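Local atomic coordinates of rubisco operon transcriptional regulator (Synechocystis sp., PDB entry 5Y2W), a protein that probably regulates transcription of carbon-assimilation genes as a LysR-type repressor, its regulatory domain binding 2-phosphoglycolate as a metabolic signal. Residues A[18-23]-A[161-166]; A[77-82]-A[185-190]; A[84-89]-A[154-159]; A[100-105]-A[179-184]. All blocks are in the same frame, centred on the assembly; numbering follows the deposited sequence.

Contact 1. Residues A[18-23]-A[161-166]; sequences ITTAKY and QHTLVS. With PGA (2-phosphoglycolic acid), chain B.
Thr20 and Thr163 mark where the backbones of 18-23 and 161-166 draw nearest, with CA atoms 6.0 Å apart; the first segment is irregular and the second opens with a short 3-10 turn at 161-163. The meeting is by packing. The methyl groups of the two threonines touch, Thr20 CG2 to Thr163 CG2 at 4.0 Å, while Thr20 O rests 3.6 Å from His162 CB. Farther along, Ser166 OG lies over one face of the Tyr23 ring, 3.1 Å from CE1. The two loops come from the two halves of a periplasmic-binding-protein-like fold, and 2-phosphoglycolate sits in the cleft beside them. Thr20 OG1, set between the backbone N and the carbonyl carbon (chi1 52°), gives PGA O1 of the carboxylate a hydrogen bond of 2.6 Å; the methyl faces both Thr163 and the ligand, so both branches of the threonine are used. Thr19 OG1 donates to phosphate O2P, also at 2.6 Å, and is bonded by Asn143 ND2 besides. Ile18 gives an apolar contact, its CD1 close to ligand C1 at 3.3 Å. His162 is pinned by a bond from NE2 to Asp81 O, and its ring stacks on Trp187.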
# COMPACT_ATOMS: atom_id res chain seq x y z
N ILE A 18 -4.43 4.09 -9.10
CA ILE A 18 -3.56 2.91 -9.09
C ILE A 18 -2.50 3.00 -7.98
O ILE A 18 -2.18 4.08 -7.50
CB ILE A 18 -2.93 2.69 -10.45
CG1 ILE A 18 -2.24 3.97 -10.93
CG2 ILE A 18 -3.99 2.16 -11.42
CD1 ILE A 18 -1.22 3.73 -11.99
N THR A 19 -1.91 1.87 -7.62
CA THR A 19 -1.13 1.79 -6.41
C THR A 19 0.00 2.78 -6.40
O THR A 19 0.32 3.37 -5.38
CB THR A 19 -0.52 0.39 -6.22
OG1 THR A 19 0.20 0.06 -7.41
CG2 THR A 19 -1.59 -0.65 -5.96
N THR A 20 0.61 2.99 -7.54
CA THR A 20 1.85 3.74 -7.59
C THR A 20 1.65 5.26 -7.41
O THR A 20 2.61 6.04 -7.28
CB THR A 20 2.54 3.45 -8.93
OG1 THR A 20 1.62 3.68 -10.04
CG2 THR A 20 2.95 2.02 -8.97
N ALA A 21 0.39 5.68 -7.47
CA ALA A 21 0.00 7.09 -7.33
C ALA A 21 -0.39 7.48 -5.92
O ALA A 21 -0.83 8.60 -5.72
CB ALA A 21 -1.15 7.38 -8.28
N LYS A 22 -0.20 6.58 -4.95
CA LYS A 22 -0.64 6.78 -3.59
C LYS A 22 0.20 7.80 -2.84
O LYS A 22 -0.17 8.24 -1.78
CB LYS A 22 -0.60 5.44 -2.83
CG LYS A 22 0.81 4.89 -2.74
CD LYS A 22 0.99 3.78 -1.77
CE LYS A 22 0.05 2.71 -2.14
NZ LYS A 22 0.38 1.61 -1.25
N TYR A 23 1.38 8.15 -3.33
CA TYR A 23 2.16 9.19 -2.63
C TYR A 23 1.90 10.56 -3.24
O TYR A 23 1.64 11.53 -2.52
CB TYR A 23 3.65 8.89 -2.70
CG TYR A 23 4.07 7.61 -2.04
CD1 TYR A 23 4.31 7.55 -0.65
CD2 TYR A 23 4.30 6.46 -2.80
CE1 TYR A 23 4.73 6.37 -0.04
CE2 TYR A 23 4.72 5.28 -2.20
CZ TYR A 23 4.93 5.24 -0.82
OH TYR A 23 5.34 4.05 -0.24
N GLN A 161 8.88 3.86 -10.96
CA GLN A 161 9.84 4.75 -10.35
C GLN A 161 9.25 5.66 -9.30
O GLN A 161 9.97 6.10 -8.42
CB GLN A 161 10.43 5.63 -11.42
CG GLN A 161 11.78 6.21 -11.05
CD GLN A 161 12.63 6.45 -12.26
OE1 GLN A 161 12.12 6.57 -13.36
NE2 GLN A 161 13.91 6.54 -12.07
N HIS A 162 7.93 5.93 -9.36
CA HIS A 162 7.29 6.75 -8.32
C HIS A 162 7.34 6.06 -6.97
O HIS A 162 7.16 6.72 -5.97
CB HIS A 162 5.83 7.05 -8.66
CG HIS A 162 5.68 7.87 -9.91
ND1 HIS A 162 6.07 9.18 -9.98
CD2 HIS A 162 5.22 7.55 -11.14
CE1 HIS A 162 5.87 9.65 -11.20
NE2 HIS A 162 5.36 8.67 -11.93
N THR A 163 7.55 4.73 -6.93
CA THR A 163 7.56 4.03 -5.62
C THR A 163 8.87 4.29 -4.87
O THR A 163 8.94 4.10 -3.65
CB THR A 163 7.41 2.50 -5.75
OG1 THR A 163 8.52 1.98 -6.47
CG2 THR A 163 6.09 2.09 -6.45
N LEU A 164 9.91 4.70 -5.60
CA LEU A 164 11.22 5.03 -5.03
C LEU A 164 11.36 6.46 -4.44
O LEU A 164 12.44 6.83 -4.03
CB LEU A 164 12.30 4.85 -6.09
CG LEU A 164 12.42 3.45 -6.72
CD1 LEU A 164 13.37 3.52 -7.91
CD2 LEU A 164 12.83 2.40 -5.67
N VAL A 165 10.29 7.23 -4.41
CA VAL A 165 10.30 8.61 -3.90
C VAL A 165 10.45 8.62 -2.37
O VAL A 165 11.02 9.55 -1.81
CB VAL A 165 9.03 9.35 -4.40
CG1 VAL A 165 8.89 10.76 -3.83
CG2 VAL A 165 9.02 9.33 -5.92
N SER A 166 9.96 7.55 -1.74
CA SER A 166 10.12 7.31 -0.31
C SER A 166 11.55 6.93 0.08
O SER A 166 11.95 7.12 1.22
CB SER A 166 9.22 6.17 0.09
OG SER A 166 7.87 6.54 -0.08
P PGA B . -0.79 -1.63 -10.71
O1P PGA B . -0.55 -0.23 -11.48
O2P PGA B . -1.07 -1.28 -9.29
O3P PGA B . 0.51 -2.42 -10.95
O4P PGA B . -2.06 -2.14 -11.29
C2 PGA B . 0.37 0.79 -11.14
C1 PGA B . 1.10 1.35 -12.35
O1 PGA B . 1.96 2.28 -12.18
O2 PGA B . 0.81 0.88 -13.47

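Contact 2. Residues A[77-82]-A[185-190]. With PGA (2-phosphoglycolic acid), chain B.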
# COMPACT_ATOMS: atom_id res chain seq x y z
N GLN A 77 -6.80 12.16 -20.00
CA GLN A 77 -5.62 12.91 -20.39
C GLN A 77 -4.40 12.41 -19.66
O GLN A 77 -4.49 12.18 -18.46
CB GLN A 77 -5.78 14.37 -20.01
CG GLN A 77 -7.09 14.97 -20.47
CD GLN A 77 -7.16 16.44 -20.16
OE1 GLN A 77 -6.31 17.20 -20.58
NE2 GLN A 77 -8.16 16.84 -19.37
N PRO A 78 -3.25 12.36 -20.36
CA PRO A 78 -2.01 12.10 -19.65
C PRO A 78 -1.61 13.34 -18.91
O PRO A 78 -1.81 14.43 -19.41
CB PRO A 78 -1.02 11.84 -20.77
CG PRO A 78 -1.49 12.72 -21.91
CD PRO A 78 -3.00 12.76 -21.77
N PHE A 79 -1.08 13.17 -17.70
CA PHE A 79 -0.59 14.28 -16.88
C PHE A 79 0.81 14.07 -16.31
O PHE A 79 1.41 15.02 -15.85
CB PHE A 79 -1.58 14.62 -15.76
CG PHE A 79 -1.75 13.53 -14.73
CD1 PHE A 79 -2.72 12.56 -14.88
CD2 PHE A 79 -0.96 13.51 -13.58
CE1 PHE A 79 -2.89 11.57 -13.93
CE2 PHE A 79 -1.12 12.53 -12.62
CZ PHE A 79 -2.08 11.55 -12.79
N LEU A 80 1.37 12.87 -16.38
CA LEU A 80 2.67 12.58 -15.76
C LEU A 80 3.18 11.26 -16.27
O LEU A 80 2.45 10.32 -16.40
CB LEU A 80 2.54 12.57 -14.19
CG LEU A 80 3.83 12.81 -13.39
CD1 LEU A 80 4.56 14.09 -13.76
CD2 LEU A 80 3.55 12.82 -11.91
N ASP A 81 4.46 11.19 -16.57
CA ASP A 81 5.06 9.94 -16.96
C ASP A 81 5.11 8.98 -15.78
O ASP A 81 5.23 9.41 -14.64
CB ASP A 81 6.50 10.17 -17.41
CG ASP A 81 6.58 10.95 -18.70
OD1 ASP A 81 5.51 11.15 -19.32
OD2 ASP A 81 7.69 11.34 -19.09
N ASN A 82 5.05 7.70 -16.10
CA ASN A 82 5.12 6.67 -15.11
C ASN A 82 6.11 5.60 -15.57
O ASN A 82 5.73 4.48 -15.92
CB ASN A 82 3.73 6.09 -14.93
CG ASN A 82 3.71 5.01 -13.86
OD1 ASN A 82 4.52 5.03 -12.89
ND2 ASN A 82 2.81 4.07 -14.03
N ARG A 185 5.49 4.67 -19.85
CA ARG A 185 4.11 4.48 -19.42
C ARG A 185 3.72 5.80 -18.81
O ARG A 185 4.56 6.60 -18.43
CB ARG A 185 4.14 3.31 -18.45
CG ARG A 185 2.89 2.87 -17.77
CD ARG A 185 3.31 1.74 -16.81
NE ARG A 185 2.22 1.14 -16.01
CZ ARG A 185 1.35 0.25 -16.47
NH1 ARG A 185 1.48 -0.19 -17.70
NH2 ARG A 185 0.40 -0.26 -15.69
N ARG A 186 2.44 6.06 -18.69
CA ARG A 186 2.05 7.42 -18.32
C ARG A 186 0.95 7.24 -17.33
O ARG A 186 0.31 6.21 -17.38
CB ARG A 186 1.57 8.16 -19.57
CG ARG A 186 2.64 8.23 -20.67
CD ARG A 186 2.27 9.04 -21.87
NE ARG A 186 2.42 10.48 -21.66
CZ ARG A 186 1.90 11.45 -22.45
NH1 ARG A 186 1.14 11.16 -23.52
NH2 ARG A 186 2.12 12.73 -22.15
N TRP A 187 0.79 8.19 -16.41
CA TRP A 187 -0.43 8.30 -15.65
C TRP A 187 -1.49 9.14 -16.41
O TRP A 187 -1.21 10.23 -16.87
CB TRP A 187 -0.15 8.95 -14.30
CG TRP A 187 0.47 8.09 -13.26
CD1 TRP A 187 0.49 6.72 -13.19
CD2 TRP A 187 1.13 8.55 -12.09
NE1 TRP A 187 1.13 6.31 -12.05
CE2 TRP A 187 1.52 7.41 -11.36
CE3 TRP A 187 1.37 9.82 -11.56
CZ2 TRP A 187 2.20 7.50 -10.16
CZ3 TRP A 187 2.06 9.90 -10.39
CH2 TRP A 187 2.44 8.73 -9.68
N TYR A 188 -2.70 8.62 -16.47
CA TYR A 188 -3.81 9.30 -17.08
C TYR A 188 -4.85 9.56 -16.04
O TYR A 188 -5.09 8.72 -15.18
CB TYR A 188 -4.46 8.42 -18.12
CG TYR A 188 -3.61 8.08 -19.32
CD1 TYR A 188 -3.43 8.99 -20.36
CD2 TYR A 188 -3.01 6.82 -19.43
CE1 TYR A 188 -2.68 8.65 -21.49
CE2 TYR A 188 -2.26 6.48 -20.52
CZ TYR A 188 -2.10 7.40 -21.56
OH TYR A 188 -1.35 7.00 -22.62
N VAL A 189 -5.49 10.72 -16.13
CA VAL A 189 -6.71 10.98 -15.38
C VAL A 189 -7.92 10.83 -16.33
O VAL A 189 -7.99 11.42 -17.41
CB VAL A 189 -6.69 12.31 -14.63
CG1 VAL A 189 -6.37 13.45 -15.57
CG2 VAL A 189 -8.03 12.56 -13.94
N ALA A 190 -8.84 9.99 -15.88
CA ALA A 190 -9.87 9.44 -16.70
C ALA A 190 -11.21 9.58 -16.00
O ALA A 190 -11.25 9.71 -14.78
CB ALA A 190 -9.58 7.97 -16.99
P PGA B . -0.79 -1.63 -10.71
O1P PGA B . -0.55 -0.23 -11.48
O2P PGA B . -1.07 -1.28 -9.29
O3P PGA B . 0.51 -2.42 -10.95
O4P PGA B . -2.06 -2.14 -11.29
C2 PGA B . 0.37 0.79 -11.14
C1 PGA B . 1.10 1.35 -12.35
O1 PGA B . 1.96 2.28 -12.18
O2 PGA B . 0.81 0.88 -13.47
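Gln77 and Val189 start this antiparallel pairing by exchanging two backbone hydrogen bonds, N to O each way, each of 2.9 Å. Pro78 follows opposite Tyr188 in a non-hydrogen-bonded pair, where bonding to strand 186-190 needs no amide hydrogen and a proline is tolerated. A beta bulge then puts two residues against Trp187: Phe79 N donates to Trp187 O at 3.1 Å, and Trp187 N to Leu80 O at 2.7 Å. The run ends with Asn82 N bonding Arg185 O from above the carbonyl plane. Side chains at this end bind the ligand. Asn82 ND2 gives O1 of 2-phosphoglycolate a 2.7 Å bond and also hydrogen-bonds Ser66 OG, while its OD1 is engaged by Ser160 OG, which fixes which way the amide is turned. Arg185, extended from CG to NE, brings the guanidinium edge to the other carboxylate oxygen: O2 receives NE at 2.9 Å and NH2 at 2.5 Å. A cation suits this place, since it would balance the carboxylate. Trp187 NE1 lies near Asn82 ND2, but both are donors; its partner is Thr20 OG1, weakly, and Asn82 CB packs over the five-membered ring. Near the surface, Pro78 CB lies 3.4 Å from Arg186 CZ, over the guanidinium face, and Asp81 OD1 makes only a long salt bridge of 3.9 Å with Arg186 NE. Phe79 and Val189 pack against helix 199-211 at Met209, and backbone bonds from Tyr188 and Ala190 tie strand 186-192 to strand 62-65 on its other side.

Contact 3. Residues A[84-89]-A[154-159]; sequences LVVIAR and MGISVL
The three-stranded antiparallel sheet of one half of the binding-protein-like fold is built round strand 81-89, and here its residues Val85 to Ile87 pair with Ser157 to Leu159. Val85 and Leu159 form one hydrogen-bonded pair, with Val85 N to Leu159 O at 2.8 Å and a return bond from Leu159 N to Val85 O; Ile87 and Ser157 form the next, with Ile87 N to Ser157 O at 2.9 Å and Ser157 N returning to Ile87 O. Between them Val86 faces Val158 in a non-hydrogen-bonded pair, and Val158 CA comes 3.1 Å from Val85 O in a CA-H...O contact. Beta-branched residues suit such extended chains. Val158 has CG1 anti to its backbone N (chi1 163°), against Leu84 CB at 3.8 Å, while its CG2 meets Val86 CG2 at 3.7 Å. Phe181, from a loop, and Val123 of helix 118-129 pack against Val158 on this face. An alanine here would lose both branches and would probably open a gap beside Leu84 CB and Val86 CG2, with less packing against the Phe181 ring. On the other face, Ile87 and Leu159 cross at about a right angle, Ile87 CD1 lying 3.7 Å from Leu159 CB, next to helix 143-151. Ser157 shares that face, and its hydroxyl is satisfied by Ile111 O. Toward the far end, Ala88 CB and Ile156 CG2 are pressed to 3.4 Å, closer than usual for two carbons. The chemistry is thus divided: the amides and carbonyls of Val85, Ile87, Ser157 and Leu159 satisfy one another, and mostly aliphatic side chains line the two faces, one packing on helix 118-129 and the other on helix 143-151.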
# COMPACT_ATOMS: atom_id res chain seq x y z
N LEU A 84 8.39 2.56 -15.53
CA LEU A 84 8.64 1.35 -14.75
C LEU A 84 10.10 0.91 -14.91
O LEU A 84 10.63 0.80 -16.02
CB LEU A 84 7.77 0.23 -15.27
CG LEU A 84 6.27 0.47 -15.35
CD1 LEU A 84 5.57 -0.86 -15.64
CD2 LEU A 84 5.65 1.09 -14.11
N VAL A 85 10.78 0.68 -13.81
CA VAL A 85 12.21 0.39 -13.89
C VAL A 85 12.55 -0.89 -13.15
O VAL A 85 11.81 -1.33 -12.26
CB VAL A 85 13.05 1.57 -13.33
CG1 VAL A 85 12.95 2.81 -14.20
CG2 VAL A 85 12.65 1.91 -11.88
N VAL A 86 13.73 -1.43 -13.49
CA VAL A 86 14.29 -2.57 -12.79
C VAL A 86 14.99 -2.15 -11.49
O VAL A 86 15.92 -1.36 -11.48
CB VAL A 86 15.25 -3.38 -13.70
CG1 VAL A 86 15.82 -4.56 -12.95
CG2 VAL A 86 14.49 -3.89 -14.94
N ILE A 87 14.55 -2.74 -10.39
CA ILE A 87 15.08 -2.45 -9.11
C ILE A 87 15.74 -3.67 -8.54
O ILE A 87 15.20 -4.78 -8.61
CB ILE A 87 13.98 -1.98 -8.17
CG1 ILE A 87 13.35 -0.69 -8.75
CG2 ILE A 87 14.56 -1.71 -6.77
CD1 ILE A 87 12.00 -0.38 -8.17
N ALA A 88 16.90 -3.45 -7.96
CA ALA A 88 17.61 -4.51 -7.27
C ALA A 88 18.20 -3.97 -5.98
O ALA A 88 18.06 -2.79 -5.63
CB ALA A 88 18.71 -5.08 -8.15
N ARG A 89 18.85 -4.86 -5.24
CA ARG A 89 19.60 -4.38 -4.13
C ARG A 89 20.95 -3.98 -4.62
O ARG A 89 21.43 -4.50 -5.62
CB ARG A 89 19.67 -5.41 -3.04
CG ARG A 89 20.15 -4.79 -1.72
CD ARG A 89 19.90 -5.74 -0.59
NE ARG A 89 20.90 -6.83 -0.64
CZ ARG A 89 20.92 -7.83 0.23
NH1 ARG A 89 20.02 -7.86 1.19
NH2 ARG A 89 21.84 -8.80 0.14
N MET A 154 15.74 -10.92 -1.67
CA MET A 154 14.92 -11.93 -2.34
C MET A 154 14.82 -11.80 -3.87
O MET A 154 14.11 -12.57 -4.53
CB MET A 154 13.53 -11.93 -1.70
CG MET A 154 13.56 -12.49 -0.29
SD MET A 154 12.08 -12.04 0.65
CE MET A 154 12.82 -10.92 1.84
N GLY A 155 15.56 -10.87 -4.44
CA GLY A 155 15.64 -10.79 -5.90
C GLY A 155 15.47 -9.37 -6.42
O GLY A 155 15.66 -8.42 -5.70
N ILE A 156 15.14 -9.25 -7.70
CA ILE A 156 14.88 -7.98 -8.35
C ILE A 156 13.43 -7.98 -8.75
O ILE A 156 12.76 -9.01 -8.68
CB ILE A 156 15.77 -7.80 -9.59
CG1 ILE A 156 15.42 -8.83 -10.63
CG2 ILE A 156 17.22 -8.00 -9.20
CD1 ILE A 156 16.23 -8.67 -11.90
N SER A 157 12.94 -6.81 -9.08
CA SER A 157 11.59 -6.62 -9.58
C SER A 157 11.56 -5.42 -10.54
O SER A 157 12.56 -4.78 -10.77
CB SER A 157 10.63 -6.32 -8.44
OG SER A 157 9.28 -6.61 -8.83
N VAL A 158 10.39 -5.16 -11.12
CA VAL A 158 10.16 -3.95 -11.92
C VAL A 158 8.99 -3.28 -11.26
O VAL A 158 7.96 -3.94 -11.02
CB VAL A 158 9.81 -4.29 -13.37
CG1 VAL A 158 9.17 -3.08 -14.07
CG2 VAL A 158 11.02 -4.83 -14.16
N LEU A 159 9.17 -2.02 -10.89
CA LEU A 159 8.13 -1.25 -10.27
C LEU A 159 8.15 0.16 -10.90
O LEU A 159 9.16 0.57 -11.48
CB LEU A 159 8.43 -1.08 -8.77
CG LEU A 159 8.46 -2.26 -7.79
CD1 LEU A 159 8.90 -1.82 -6.39
CD2 LEU A 159 7.11 -2.88 -7.77

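Contact 4. Residues A[100-105]-A[179-184]; sequences IPITAL and DEFPIK
Asp179 meets Ile100 through the backbone: Asp179 N donates to Ile100 O at 2.7 Å, nearly straight (161° at the hydrogen), joining an irregular segment, 179-184, to the residues just ahead of a 3-10 turn at 102-105. Pro101 suits the start of that turn, where a residue need not donate an amide hydrogen to the turn; its O accepts Ala104 N while its ring faces outward. The Asp179 side chain folds back over the same peptide, with CG anti to the carbonyl carbon (chi1 -72°); OD2 comes 3.5 Å from Pro101 CA, and CG 3.4 Å from Ile100 O. A proline in place of Asp179 would lack the amide hydrogen, and Ile100 O would probably be left without this donor. Ile102 points toward segment 179-184, its CB 3.8 Å from Asp179 O. From there CD1 reaches the aliphatic part of Glu180, 3.9 Å from CG, the two side chains crossing at about a right angle; the long glutamate can thus offer methylenes here while carrying its charge at the outside of the protein. Phe181 gathers the apolar ends more loosely: its CE1 is 4.4 Å from Ile102 CD1 and 4.3 Å from Leu105 CD1. Leu126 of helix 118-129 packs on both Ile102 and Phe181, and the ring also reaches Val86 in strand 81-89. A second backbone bond, between Ile100 and Asp177, lies next to the first. One short main-chain hydrogen bond thus joins the segments, and looser apolar contacts of Ile102, Leu105 and Phe181 pack beside it.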
# COMPACT_ATOMS: atom_id res chain seq x y z
N ILE A 100 23.07 -2.68 -19.80
CA ILE A 100 22.90 -4.05 -19.49
C ILE A 100 21.87 -4.60 -20.43
O ILE A 100 20.78 -4.12 -20.45
CB ILE A 100 22.43 -4.25 -18.04
CG1 ILE A 100 23.45 -3.70 -17.05
CG2 ILE A 100 22.22 -5.73 -17.80
CD1 ILE A 100 22.86 -3.44 -15.67
N PRO A 101 22.22 -5.65 -21.19
CA PRO A 101 21.28 -6.25 -22.10
C PRO A 101 20.17 -6.94 -21.37
O PRO A 101 20.35 -7.44 -20.25
CB PRO A 101 22.08 -7.30 -22.85
CG PRO A 101 23.38 -7.44 -22.13
CD PRO A 101 23.55 -6.29 -21.22
N ILE A 102 19.03 -6.99 -22.01
CA ILE A 102 17.87 -7.48 -21.37
C ILE A 102 18.01 -8.99 -21.12
O ILE A 102 17.48 -9.49 -20.13
CB ILE A 102 16.58 -7.14 -22.14
CG1 ILE A 102 15.35 -7.51 -21.29
CG2 ILE A 102 16.55 -7.86 -23.48
CD1 ILE A 102 14.06 -6.85 -21.71
N THR A 103 18.76 -9.66 -22.00
CA THR A 103 19.16 -11.07 -21.82
C THR A 103 19.81 -11.40 -20.47
O THR A 103 19.62 -12.52 -19.96
CB THR A 103 20.18 -11.51 -22.93
OG1 THR A 103 21.28 -10.58 -23.02
CG2 THR A 103 19.48 -11.61 -24.28
N ALA A 104 20.47 -10.42 -19.84
CA ALA A 104 20.97 -10.63 -18.47
C ALA A 104 19.89 -10.93 -17.40
O ALA A 104 20.19 -11.34 -16.26
CB ALA A 104 21.84 -9.44 -18.04
N LEU A 105 18.61 -10.70 -17.73
CA LEU A 105 17.54 -10.98 -16.76
C LEU A 105 17.12 -12.44 -16.68
O LEU A 105 16.45 -12.85 -15.74
CB LEU A 105 16.30 -10.11 -17.05
CG LEU A 105 16.52 -8.61 -16.85
CD1 LEU A 105 15.19 -7.88 -16.95
CD2 LEU A 105 17.21 -8.32 -15.55
N ASP A 179 18.53 -2.65 -20.72
CA ASP A 179 17.96 -2.28 -22.00
C ASP A 179 16.47 -2.56 -21.98
O ASP A 179 16.01 -3.51 -21.33
CB ASP A 179 18.52 -3.12 -23.15
CG ASP A 179 19.98 -2.77 -23.52
OD1 ASP A 179 20.49 -1.71 -23.12
OD2 ASP A 179 20.58 -3.59 -24.24
N GLU A 180 15.74 -1.77 -22.77
CA GLU A 180 14.30 -1.78 -22.89
C GLU A 180 13.66 -1.15 -21.68
O GLU A 180 12.45 -1.08 -21.61
CB GLU A 180 13.75 -3.19 -23.12
CG GLU A 180 14.45 -3.96 -24.23
CD GLU A 180 14.45 -3.24 -25.60
OE1 GLU A 180 15.30 -3.60 -26.43
OE2 GLU A 180 13.62 -2.33 -25.84
N PHE A 181 14.46 -0.68 -20.73
CA PHE A 181 13.92 0.02 -19.60
C PHE A 181 14.33 1.45 -19.70
O PHE A 181 15.37 1.72 -20.24
CB PHE A 181 14.38 -0.63 -18.29
CG PHE A 181 13.64 -1.89 -18.00
CD1 PHE A 181 14.06 -3.11 -18.53
CD2 PHE A 181 12.48 -1.84 -17.24
CE1 PHE A 181 13.37 -4.25 -18.28
CE2 PHE A 181 11.76 -2.98 -17.01
CZ PHE A 181 12.18 -4.19 -17.54
N PRO A 182 13.54 2.37 -19.14
CA PRO A 182 12.27 2.17 -18.44
C PRO A 182 11.17 1.76 -19.34
O PRO A 182 11.21 2.03 -20.52
CB PRO A 182 11.95 3.55 -17.85
CG PRO A 182 12.71 4.49 -18.70
CD PRO A 182 13.98 3.78 -19.06
N ILE A 183 10.18 1.06 -18.80
CA ILE A 183 9.02 0.79 -19.59
C ILE A 183 8.30 2.11 -19.63
O ILE A 183 7.95 2.68 -18.58
CB ILE A 183 8.13 -0.29 -19.01
CG1 ILE A 183 8.95 -1.60 -18.95
CG2 ILE A 183 6.83 -0.43 -19.86
CD1 ILE A 183 8.16 -2.86 -18.64
N LYS A 184 8.14 2.64 -20.84
CA LYS A 184 7.52 3.98 -21.00
C LYS A 184 5.99 3.90 -20.78
O LYS A 184 5.31 3.11 -21.36
CB LYS A 184 7.81 4.54 -22.38
CG LYS A 184 9.26 4.98 -22.56
CD LYS A 184 9.57 5.25 -24.04
CE LYS A 184 11.06 5.29 -24.31
NZ LYS A 184 11.67 3.93 -24.20

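Overall arrangement
Contacts 1 and 2 meet beside 2-phosphoglycolate, their centres 13 Å apart; Thr20 O lies 3.3 Å from Trp187 CZ2, and both bind the ligand. Contact 3 continues strand 81-89 from the end of contact 2, where Arg185 CD packs 3.5 Å from Leu84 CG, and the Leu84 side chain comes within about 4 Å of the ligand at nearest atoms. Contact 4 is close to contact 3, 11 Å between centres, and Leu84 O and Ile183 N, 2.8 Å apart, probably hydrogen-bond between them. Segment 179-184 runs directly into Arg185, so contact 4 adjoins contact 2 in sequence although their centres are 22 Å apart; the nearest atoms of the Phe181 side chain and the ligand are about 12 Å apart.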